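Long-range contacts in minor fimbrium tip subunit Mfa3 (Porphyromonas gingivalis ATCC 33277, PDB 5NF4), which forms part of the tip of the minor fimbriae, surface filaments that mediate biofilm formation and adhesion to host cells and other oral bacteria: residues Ser71-Val76 / Thr124-Ile129; Val76-Thr81 / Gly109-Phe114; Arg143-Ile148 / Val220-Val225; Met161-Ser166 / Asp185-Val190. All blocks are in the same frame, centred on the assembly; numbering follows the deposited sequence.

In the fold
Contacts 1, 2 and 4 are successive parts of one beta-rich region. Contacts 1 and 2 share Val76 on strand 71-78, and their centres are about 14 Å apart. Strand 109-117 lies between strands 71-78 and 161-170, so contact 2 leads on to contact 4, centres about 13 Å away. Phe113 N and Tyr165 O, 2.9 Å apart, probably form a backbone bond between them. Contact 3 is a separate small sheet, its centre about 10 Å from the centre of the chain. It meets contact 4 where Leu224 O lies 2.6 Å from Ser162 OG, probably a hydrogen bond. A sulfate ion, probably from the crystallisation liquor, sits at the outer side of contact 4.

Contact 1: residues Ser71-Val76 / Thr124-Ile129; sequences SLAMLV and TAMASI
Helix-on-sheet packing brings Met126 and Ile129 against Ala73 and Leu75. The short helix 122-126 and the type I turn from Met126 to Ile129 lie over one face of strand 71-78. Ala73 and Leu75 alternate with Met74 along the strand. Both point their side chains to the helix, while Met74 turns to the other face and packs on Phe115 of strand 109-117. The contact is buried and rests on apolar side chains. Met126 is the central piece. Its chain runs straight through chi2 and then bends at chi3 (77°). The bend leaves SD against Ala73 CB, at 3.8 Å, and turns the terminal methyl along the strand toward Leu75. Met126 CE thus comes within 4.1 Å of Leu75 CG. The same methyl rests against the backbone, 4.0 Å from Met74 O. The side chains of Leu75 and Met126 cross obliquely, whereas those of Leu75 and Ile129 cross at about a right angle. Ile129 follows three residues after Met126, at the end of the type I turn, whose closing bond from Ile129 N to Met126 O is 3.1 Å long. The CB atoms of Met126 and Ile129 both point toward the strand. Met122 touches Ala73, Leu75 and Ile129, and Met135 of helix 132-140 touches Leu75 and Ile129. Lys84 NZ hydrogen-bonds to Ile129 O, which ties the end of the turn to strand 84-91. The branch Leu75 CD2 fits between the two residues of the turn, 4.1 Å from Met126 CG and 4.1 Å from Ile129 CG2.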
# COMPACT_ATOMS: atom_id res chain seq x y z
N SER A 71 3.70 -15.41 3.00
CA SER A 71 3.69 -15.71 4.42
C SER A 71 2.70 -14.81 5.11
O SER A 71 2.44 -13.70 4.66
CB SER A 71 5.07 -15.55 5.05
OG SER A 71 5.43 -14.18 5.08
N LEU A 72 2.16 -15.28 6.23
CA LEU A 72 1.19 -14.52 6.99
C LEU A 72 1.33 -14.83 8.47
O LEU A 72 1.16 -15.97 8.88
CB LEU A 72 -0.23 -14.86 6.52
CG LEU A 72 -1.35 -14.15 7.29
CD1 LEU A 72 -1.29 -12.64 7.05
CD2 LEU A 72 -2.71 -14.73 6.91
N ALA A 73 1.63 -13.81 9.26
CA ALA A 73 1.66 -13.94 10.71
C ALA A 73 0.43 -13.31 11.31
O ALA A 73 0.00 -12.23 10.89
CB ALA A 73 2.90 -13.29 11.30
N MET A 74 -0.16 -14.00 12.27
CA MET A 74 -1.27 -13.47 13.02
C MET A 74 -0.83 -13.45 14.47
O MET A 74 -0.35 -14.48 14.96
CB MET A 74 -2.54 -14.33 12.87
CG MET A 74 -3.73 -13.71 13.61
SD MET A 74 -5.17 -14.79 13.71
CE MET A 74 -4.46 -16.01 14.82
N LEU A 75 -0.99 -12.32 15.13
CA LEU A 75 -0.69 -12.20 16.56
C LEU A 75 -1.89 -11.55 17.25
O LEU A 75 -2.44 -10.53 16.78
CB LEU A 75 0.60 -11.40 16.79
CG LEU A 75 1.88 -11.99 16.20
CD1 LEU A 75 2.11 -11.39 14.82
CD2 LEU A 75 3.10 -11.77 17.12
N VAL A 76 -2.31 -12.15 18.36
CA VAL A 76 -3.54 -11.79 19.04
C VAL A 76 -3.22 -11.44 20.49
O VAL A 76 -2.46 -12.16 21.16
CB VAL A 76 -4.58 -12.95 19.00
CG1 VAL A 76 -5.93 -12.40 19.46
CG2 VAL A 76 -4.66 -13.56 17.60
N THR A 124 10.54 -15.48 12.90
CA THR A 124 11.54 -15.19 13.92
C THR A 124 11.16 -13.93 14.71
O THR A 124 11.35 -13.87 15.92
CB THR A 124 12.93 -15.01 13.24
OG1 THR A 124 13.32 -16.25 12.63
CG2 THR A 124 13.99 -14.57 14.25
N ALA A 125 10.63 -12.93 14.01
CA ALA A 125 10.22 -11.65 14.63
C ALA A 125 9.15 -11.85 15.70
O ALA A 125 9.07 -11.09 16.66
CB ALA A 125 9.70 -10.68 13.59
N MET A 126 8.29 -12.85 15.50
CA MET A 126 7.19 -13.06 16.42
C MET A 126 7.70 -13.32 17.84
O MET A 126 7.04 -12.96 18.82
CB MET A 126 6.32 -14.23 15.92
CG MET A 126 5.54 -13.90 14.66
SD MET A 126 4.82 -15.38 13.87
CE MET A 126 3.46 -15.57 15.00
N ALA A 127 8.86 -13.95 17.95
CA ALA A 127 9.36 -14.29 19.28
C ALA A 127 9.81 -13.04 20.05
O ALA A 127 9.82 -13.05 21.29
CB ALA A 127 10.51 -15.30 19.18
N SER A 128 10.16 -11.97 19.35
CA SER A 128 10.55 -10.74 20.02
C SER A 128 9.38 -9.78 20.22
O SER A 128 9.59 -8.66 20.69
CB SER A 128 11.67 -10.04 19.24
OG SER A 128 12.83 -10.87 19.31
N ILE A 129 8.17 -10.21 19.86
CA ILE A 129 6.96 -9.43 20.11
C ILE A 129 6.25 -10.08 21.30
O ILE A 129 5.46 -11.01 21.14
CB ILE A 129 6.02 -9.38 18.90
CG1 ILE A 129 6.74 -8.69 17.72
CG2 ILE A 129 4.74 -8.64 19.25
CD1 ILE A 129 5.98 -8.75 16.41

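Contact 2: residues Val76-Thr81 / Gly109-Phe114; sequences VFDSNT and GQRDFF
Asp78 keeps CG anti to its backbone N (chi1 -172°) and the Arg111 chain bends at chi2 (81°); these turns bring carboxylate and guanidinium together across the end of the strand pair. Arg111 NH1 donates to Asp78 OD2 at 2.8 Å, a salt bridge. OD2 lies in the guanidinium plane, but the donor stands above the carboxylate plane, and the two planes are 84° apart. Water 2 joins OD2 to Arg111 NH2, and water 1 joins it to Gln110 N. Asp78 OD1 accepts from Asn80 N, making an Asx turn, and from Thr81 N on the opposite face of its plane, completing an Asx motif. Gln110 O is also gripped from opposite faces, by Ser79 N at 3.0 Å and by Arg111 NH1 at 2.9 Å. These bonds hold the end of an antiparallel strand pair. Phe77 and Asp112 are its hydrogen-bonded pair: Phe77 N to Asp112 O is 2.9 Å and Asp112 N to Phe77 O is 2.8 Å. Ser79 OG donates to Asp112 OD1 at 2.7 Å, from above the carboxylate plane. On one side of the sheet, Val76 CG1 makes a CH-pi contact over the middle of the Phe113 ring, 3.9 Å from its centroid. On the other, the rings of Phe77 and Phe114 meet obliquely, Phe77 CD1 to Phe114 CE1 3.7 Å. Helix 132-140 packs on these two rings through Met135. Phe113 stacks on Phe182. Strand 84-91 flanks Val76, and strand 161-170 borders strand 109-117, where Asn167 N gives Asp112 OD1 a second bond.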
# COMPACT_ATOMS: atom_id res chain seq x y z
N VAL A 76 -2.31 -12.15 18.36
CA VAL A 76 -3.54 -11.79 19.04
C VAL A 76 -3.22 -11.44 20.49
O VAL A 76 -2.46 -12.16 21.16
CB VAL A 76 -4.58 -12.95 19.00
CG1 VAL A 76 -5.93 -12.40 19.46
CG2 VAL A 76 -4.66 -13.56 17.60
N PHE A 77 -3.73 -10.31 20.94
CA PHE A 77 -3.45 -9.82 22.27
C PHE A 77 -4.70 -9.46 23.04
O PHE A 77 -5.69 -9.03 22.46
CB PHE A 77 -2.55 -8.57 22.21
CG PHE A 77 -1.25 -8.82 21.52
CD1 PHE A 77 -1.19 -8.74 20.13
CD2 PHE A 77 -0.11 -9.19 22.22
CE1 PHE A 77 -0.05 -9.02 19.46
CE2 PHE A 77 1.09 -9.44 21.51
CZ PHE A 77 1.10 -9.35 20.15
N ASP A 78 -4.65 -9.59 24.36
CA ASP A 78 -5.77 -9.10 25.17
C ASP A 78 -5.85 -7.58 25.03
O ASP A 78 -4.84 -6.91 25.22
CB ASP A 78 -5.56 -9.49 26.62
CG ASP A 78 -6.78 -9.19 27.49
OD1 ASP A 78 -6.93 -8.03 27.91
OD2 ASP A 78 -7.58 -10.11 27.75
N SER A 79 -7.02 -7.05 24.68
CA SER A 79 -7.16 -5.62 24.41
C SER A 79 -6.82 -4.75 25.62
O SER A 79 -6.36 -3.62 25.44
CB SER A 79 -8.57 -5.30 23.93
OG SER A 79 -8.88 -6.08 22.79
N ASN A 80 -7.03 -5.29 26.82
CA ASN A 80 -6.87 -4.53 28.05
C ASN A 80 -5.53 -4.75 28.72
O ASN A 80 -4.87 -3.79 29.10
CB ASN A 80 -8.00 -4.87 29.02
CG ASN A 80 -9.35 -4.53 28.45
OD1 ASN A 80 -9.52 -3.44 27.90
ND2 ASN A 80 -10.30 -5.45 28.53
N THR A 81 -5.10 -6.01 28.82
CA THR A 81 -3.87 -6.32 29.55
C THR A 81 -2.66 -6.26 28.60
O THR A 81 -1.53 -6.09 29.04
CB THR A 81 -3.88 -7.67 30.18
OG1 THR A 81 -3.81 -8.68 29.17
CG2 THR A 81 -5.16 -7.88 31.05
N GLY A 109 -12.64 -13.32 25.09
CA GLY A 109 -12.50 -12.01 25.70
C GLY A 109 -12.40 -10.93 24.64
O GLY A 109 -12.90 -11.11 23.54
N GLN A 110 -11.79 -9.80 25.00
CA GLN A 110 -11.60 -8.69 24.08
C GLN A 110 -10.21 -8.83 23.50
O GLN A 110 -9.25 -8.94 24.26
CB GLN A 110 -11.73 -7.33 24.79
CG GLN A 110 -13.08 -7.13 25.44
CD GLN A 110 -14.21 -7.51 24.50
OE1 GLN A 110 -14.95 -8.51 24.72
NE2 GLN A 110 -14.32 -6.76 23.41
N ARG A 111 -10.12 -8.89 22.18
CA ARG A 111 -8.84 -9.18 21.54
C ARG A 111 -8.51 -8.22 20.42
O ARG A 111 -9.38 -7.79 19.65
CB ARG A 111 -8.82 -10.63 21.00
CG ARG A 111 -8.48 -11.71 22.05
CD ARG A 111 -9.68 -12.12 22.93
NE ARG A 111 -9.21 -13.09 23.90
CZ ARG A 111 -8.64 -12.78 25.06
NH1 ARG A 111 -8.50 -11.51 25.45
NH2 ARG A 111 -8.23 -13.74 25.85
N ASP A 112 -7.23 -7.88 20.36
CA ASP A 112 -6.66 -7.12 19.25
C ASP A 112 -5.91 -8.09 18.32
O ASP A 112 -5.02 -8.80 18.77
CB ASP A 112 -5.70 -6.07 19.78
CG ASP A 112 -6.38 -4.90 20.48
OD1 ASP A 112 -7.60 -4.89 20.76
OD2 ASP A 112 -5.65 -3.93 20.72
N PHE A 113 -6.27 -8.12 17.03
CA PHE A 113 -5.71 -9.06 16.06
C PHE A 113 -4.78 -8.27 15.13
O PHE A 113 -5.18 -7.24 14.62
CB PHE A 113 -6.78 -9.69 15.20
CG PHE A 113 -7.64 -10.71 15.92
CD1 PHE A 113 -8.58 -10.31 16.87
CD2 PHE A 113 -7.52 -12.04 15.61
CE1 PHE A 113 -9.38 -11.26 17.49
CE2 PHE A 113 -8.30 -12.98 16.22
CZ PHE A 113 -9.23 -12.60 17.16
N PHE A 114 -3.59 -8.79 14.91
CA PHE A 114 -2.62 -8.17 14.01
C PHE A 114 -2.25 -9.19 12.95
O PHE A 114 -1.88 -10.31 13.26
CB PHE A 114 -1.34 -7.71 14.73
CG PHE A 114 -1.57 -6.64 15.74
CD1 PHE A 114 -2.11 -6.96 16.99
CD2 PHE A 114 -1.24 -5.32 15.47
CE1 PHE A 114 -2.31 -5.98 17.94
CE2 PHE A 114 -1.43 -4.33 16.43
CZ PHE A 114 -2.00 -4.67 17.68
O HOH W 1 -10.59 -9.85 27.70
O HOH W 2 -7.11 -12.94 28.40

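Contact 3: residues Arg143-Ile148 / Val220-Val225; sequences RDLDPI and VHYRLV
Val220 O is held by Leu145 N at 3.0 Å and by water 4, which also donates to Leu145 O. This grip ends a small two-stranded antiparallel sheet made of strands 143-144 and 221-222. The centre of the contact is about 10 Å from the centre of the chain, nearer than those of the other contacts. Arg143 and Tyr222 form its hydrogen-bonded pair. Arg143 N reaches Tyr222 O at 2.9 Å, and Tyr222 N reaches Arg143 O at 2.8 Å. Asp144 and His221 form the non-hydrogen-bonded pair beside it. The edge of the His221 ring meets the Arg143-Asp144 peptide, while Val220 CG1 sits over one ring face. The main side-chain contact is between Tyr222 and Arg143. Tyr222 CG stands between its backbone N and carbonyl carbon (chi1 72°), which brings the ring across to the partner strand. Arg143 CB lies over a face of the ring in a CH-pi contact, 3.7 Å from the centroid. The arginine chain then runs extended past the hydroxyl, with Arg143 CD 3.5 Å from Tyr222 OH. Its guanidinium goes on to Phe138 of helix 132-140, with a cation-pi contact and a bond from NH2 to Phe138 O. Leu145 CD1 lies 3.7 Å from Tyr222 CD2, the two side chains crossing at about a right angle. Pro254 and Val195 also touch Tyr222, so the ring joins this sheet to strands 248-254 and 180-205. Farther along, water 3 accepts from both Arg143 NE and Leu224 N, at 3.0 Å from each.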
# COMPACT_ATOMS: atom_id res chain seq x y z
N ARG A 143 10.27 0.90 7.46
CA ARG A 143 11.00 -0.20 6.83
C ARG A 143 11.35 0.19 5.40
O ARG A 143 10.49 0.69 4.66
CB ARG A 143 10.15 -1.49 6.84
CG ARG A 143 9.66 -1.87 8.26
CD ARG A 143 8.78 -3.13 8.31
NE ARG A 143 8.40 -3.39 9.72
CZ ARG A 143 9.19 -3.95 10.62
NH1 ARG A 143 10.38 -4.44 10.29
NH2 ARG A 143 8.79 -4.05 11.87
N ASP A 144 12.58 -0.06 4.99
CA ASP A 144 12.95 0.37 3.65
C ASP A 144 12.38 -0.60 2.63
O ASP A 144 12.60 -1.81 2.75
CB ASP A 144 14.48 0.47 3.53
CG ASP A 144 15.21 -0.80 3.90
OD1 ASP A 144 15.02 -1.35 5.01
OD2 ASP A 144 16.01 -1.26 3.02
N LEU A 145 11.62 -0.08 1.66
CA LEU A 145 11.02 -0.93 0.63
C LEU A 145 12.08 -1.63 -0.17
O LEU A 145 13.05 -1.00 -0.60
CB LEU A 145 10.11 -0.10 -0.29
CG LEU A 145 9.22 -0.88 -1.25
CD1 LEU A 145 8.03 -1.52 -0.41
CD2 LEU A 145 8.66 0.01 -2.32
N ASP A 146 11.94 -2.93 -0.35
CA ASP A 146 12.80 -3.66 -1.29
C ASP A 146 12.87 -2.93 -2.66
O ASP A 146 11.85 -2.58 -3.24
CB ASP A 146 12.25 -5.09 -1.45
CG ASP A 146 13.21 -6.04 -2.18
OD1 ASP A 146 13.77 -5.65 -3.22
OD2 ASP A 146 13.36 -7.20 -1.73
N PRO A 147 14.09 -2.66 -3.17
CA PRO A 147 14.24 -1.97 -4.47
C PRO A 147 13.36 -2.53 -5.62
O PRO A 147 12.86 -1.76 -6.46
CB PRO A 147 15.72 -2.17 -4.80
CG PRO A 147 16.38 -2.23 -3.44
CD PRO A 147 15.40 -3.03 -2.59
N ILE A 148 13.18 -3.84 -5.65
CA ILE A 148 12.41 -4.41 -6.75
C ILE A 148 10.92 -4.02 -6.64
O ILE A 148 10.22 -3.96 -7.66
CB ILE A 148 12.59 -5.95 -6.81
CG1 ILE A 148 12.13 -6.47 -8.18
CG2 ILE A 148 11.83 -6.67 -5.75
CD1 ILE A 148 12.90 -5.93 -9.37
N VAL A 220 11.15 6.29 0.76
CA VAL A 220 12.03 5.16 0.94
C VAL A 220 11.36 4.06 1.77
O VAL A 220 11.62 2.89 1.59
CB VAL A 220 13.30 5.61 1.68
CG1 VAL A 220 14.02 4.49 2.41
CG2 VAL A 220 14.23 6.23 0.70
N HIS A 221 10.55 4.51 2.71
CA HIS A 221 9.99 3.63 3.73
C HIS A 221 8.52 3.33 3.62
O HIS A 221 7.70 4.21 3.33
CB HIS A 221 10.18 4.24 5.10
CG HIS A 221 11.60 4.41 5.52
ND1 HIS A 221 12.22 5.64 5.53
CD2 HIS A 221 12.53 3.51 5.92
CE1 HIS A 221 13.47 5.49 5.94
NE2 HIS A 221 13.69 4.20 6.18
N TYR A 222 8.22 2.09 3.96
CA TYR A 222 6.85 1.71 4.24
C TYR A 222 6.67 1.50 5.74
O TYR A 222 7.62 1.40 6.52
CB TYR A 222 6.47 0.47 3.47
CG TYR A 222 7.07 -0.85 3.90
CD1 TYR A 222 6.44 -1.66 4.86
CD2 TYR A 222 8.22 -1.33 3.33
CE1 TYR A 222 6.98 -2.85 5.23
CE2 TYR A 222 8.77 -2.54 3.70
CZ TYR A 222 8.13 -3.30 4.66
OH TYR A 222 8.63 -4.50 5.04
N ARG A 223 5.41 1.41 6.11
CA ARG A 223 5.03 1.21 7.49
C ARG A 223 3.83 0.29 7.54
O ARG A 223 2.96 0.40 6.69
CB ARG A 223 4.69 2.56 8.12
CG ARG A 223 4.65 2.58 9.62
CD ARG A 223 4.08 3.93 10.15
NE ARG A 223 4.50 4.27 11.53
CZ ARG A 223 3.81 5.01 12.39
NH1 ARG A 223 2.59 5.43 12.09
NH2 ARG A 223 4.33 5.31 13.57
N LEU A 224 3.77 -0.60 8.52
CA LEU A 224 2.70 -1.59 8.56
C LEU A 224 1.38 -1.05 9.13
O LEU A 224 0.33 -1.74 9.08
CB LEU A 224 3.13 -2.82 9.35
CG LEU A 224 4.23 -3.63 8.67
CD1 LEU A 224 4.82 -4.58 9.66
CD2 LEU A 224 3.71 -4.36 7.41
N VAL A 225 1.42 0.15 9.68
CA VAL A 225 0.19 0.89 9.98
C VAL A 225 0.31 2.25 9.36
O VAL A 225 1.42 2.73 9.09
CB VAL A 225 -0.07 1.04 11.49
CG1 VAL A 225 -0.52 -0.24 12.06
CG2 VAL A 225 1.18 1.58 12.20
O HOH W 3 6.26 -1.34 10.11
O HOH W 4 13.78 1.68 -0.18

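Contact 4: residues Met161-Ser166 / Asp185-Val190; sequences MSRMYS and DGENNV. With SO4 (sulfate ion), chain D.
A carboxylate oxygen at the rim of an aromatic ring marks this contact: Asp185 OD2 lies in the plane of the Tyr165 ring, 3.5 Å from CD1. The ring and carboxylate planes are 68° apart. The two segments belong to the beta hairpin of strands 161-170 and 180-205, but here residues 185-190 have no regular strand pairing with 161-166. Side chains and one water make the contact. Water 5 accepts from Ser166 N and donates to Asp185 OD2 at 2.8 Å, so one oxygen serves both the ring edge and the strand, while Gln168 NE2 binds Asp185 OD1. At the far end of Tyr165, Val190 CG1 meets the ring edge, 4.0 Å from Tyr165 CE2. Arg163 lays a face of its guanidinium against Tyr165 OH. Its NH2 is 4.0 Å from Glu187 OE2, too far for a salt bridge, though the opposite charges probably attract. Lys191 gathers three of these groups: its N donates to Tyr165 OH, its O accepts from Arg163 NH1, and its NZ forms a salt bridge with Glu187 OE1. On the outer side, a sulfate ion, probably from the crystallisation liquor, is bound by Asn188, Asn189 and Lys191 NZ. Asn188 N donates almost straight to sulfate O3 at 3.2 Å (177°), and Asn188 ND2 reaches sulfate O4 at 3.1 Å.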
# COMPACT_ATOMS: atom_id res chain seq x y z
N MET A 161 2.07 -6.57 3.37
CA MET A 161 0.65 -6.26 3.60
C MET A 161 0.35 -6.38 5.09
O MET A 161 1.07 -7.06 5.83
CB MET A 161 -0.27 -7.18 2.82
CG MET A 161 0.16 -7.48 1.44
SD MET A 161 -1.09 -8.51 0.66
CE MET A 161 -0.32 -8.84 -0.93
N SER A 162 -0.67 -5.68 5.54
CA SER A 162 -1.10 -5.85 6.92
C SER A 162 -2.54 -5.49 7.14
O SER A 162 -3.20 -4.87 6.30
CB SER A 162 -0.24 -4.97 7.81
OG SER A 162 -0.46 -3.62 7.45
N ARG A 163 -3.02 -5.88 8.31
CA ARG A 163 -4.31 -5.39 8.75
C ARG A 163 -4.37 -5.60 10.25
O ARG A 163 -3.79 -6.54 10.76
CB ARG A 163 -5.43 -6.13 8.04
CG ARG A 163 -6.80 -5.47 8.19
CD ARG A 163 -6.95 -4.22 7.37
NE ARG A 163 -8.23 -3.62 7.72
CZ ARG A 163 -9.36 -3.80 7.06
NH1 ARG A 163 -9.40 -4.53 5.94
NH2 ARG A 163 -10.47 -3.23 7.51
N MET A 164 -5.02 -4.67 10.95
CA MET A 164 -5.26 -4.87 12.37
C MET A 164 -6.69 -4.53 12.73
O MET A 164 -7.32 -3.63 12.16
CB MET A 164 -4.24 -4.08 13.22
CG MET A 164 -4.29 -2.61 13.17
SD MET A 164 -3.08 -1.88 14.33
CE MET A 164 -4.00 -2.05 15.86
N TYR A 165 -7.21 -5.30 13.70
CA TYR A 165 -8.57 -5.12 14.19
C TYR A 165 -8.51 -5.05 15.71
O TYR A 165 -8.07 -6.00 16.36
CB TYR A 165 -9.46 -6.29 13.76
CG TYR A 165 -9.49 -6.56 12.27
CD1 TYR A 165 -10.36 -5.88 11.43
CD2 TYR A 165 -8.65 -7.51 11.70
CE1 TYR A 165 -10.40 -6.15 10.07
CE2 TYR A 165 -8.71 -7.80 10.36
CZ TYR A 165 -9.57 -7.12 9.55
OH TYR A 165 -9.62 -7.40 8.20
N SER A 166 -8.97 -3.95 16.27
CA SER A 166 -8.89 -3.74 17.71
C SER A 166 -10.21 -4.01 18.44
O SER A 166 -11.30 -3.94 17.86
CB SER A 166 -8.45 -2.30 17.98
OG SER A 166 -9.41 -1.43 17.45
N ASP A 185 -14.62 -7.03 12.63
CA ASP A 185 -15.56 -5.91 12.50
C ASP A 185 -16.79 -6.27 11.67
O ASP A 185 -17.27 -5.48 10.85
CB ASP A 185 -14.82 -4.70 11.94
CG ASP A 185 -13.88 -4.09 12.97
OD1 ASP A 185 -14.26 -4.06 14.16
OD2 ASP A 185 -12.77 -3.67 12.63
N GLY A 186 -17.30 -7.48 11.89
CA GLY A 186 -18.50 -7.96 11.23
C GLY A 186 -18.36 -8.43 9.79
O GLY A 186 -19.35 -8.87 9.19
N GLU A 187 -17.16 -8.34 9.23
CA GLU A 187 -16.89 -8.78 7.87
C GLU A 187 -16.58 -10.27 7.85
O GLU A 187 -16.24 -10.84 8.88
CB GLU A 187 -15.71 -8.01 7.28
CG GLU A 187 -15.89 -6.50 7.26
CD GLU A 187 -14.74 -5.79 6.55
OE1 GLU A 187 -14.96 -5.32 5.42
OE2 GLU A 187 -13.63 -5.71 7.12
N ASN A 188 -16.70 -10.90 6.68
CA ASN A 188 -16.49 -12.35 6.56
C ASN A 188 -15.04 -12.77 6.47
O ASN A 188 -14.69 -13.91 6.79
CB ASN A 188 -17.20 -12.89 5.32
CG ASN A 188 -18.70 -12.91 5.49
OD1 ASN A 188 -19.21 -13.26 6.56
ND2 ASN A 188 -19.42 -12.53 4.44
N ASN A 189 -14.20 -11.85 6.03
CA ASN A 189 -12.82 -12.16 5.72
C ASN A 189 -11.91 -11.13 6.35
O ASN A 189 -12.29 -9.97 6.46
CB ASN A 189 -12.55 -12.14 4.21
CG ASN A 189 -13.38 -13.16 3.47
OD1 ASN A 189 -13.07 -14.35 3.48
ND2 ASN A 189 -14.41 -12.69 2.78
N VAL A 190 -10.71 -11.57 6.70
CA VAL A 190 -9.60 -10.67 6.96
C VAL A 190 -9.10 -10.19 5.59
O VAL A 190 -8.78 -11.02 4.75
CB VAL A 190 -8.46 -11.36 7.73
CG1 VAL A 190 -7.21 -10.47 7.80
CG2 VAL A 190 -8.92 -11.70 9.12
S SO4 D . -16.64 -9.89 3.05
O1 SO4 D . -16.38 -8.99 1.94
O2 SO4 D . -15.37 -10.40 3.57
O3 SO4 D . -17.35 -9.18 4.11
O4 SO4 D . -17.45 -11.01 2.57
O HOH W 5 -10.97 -2.62 14.45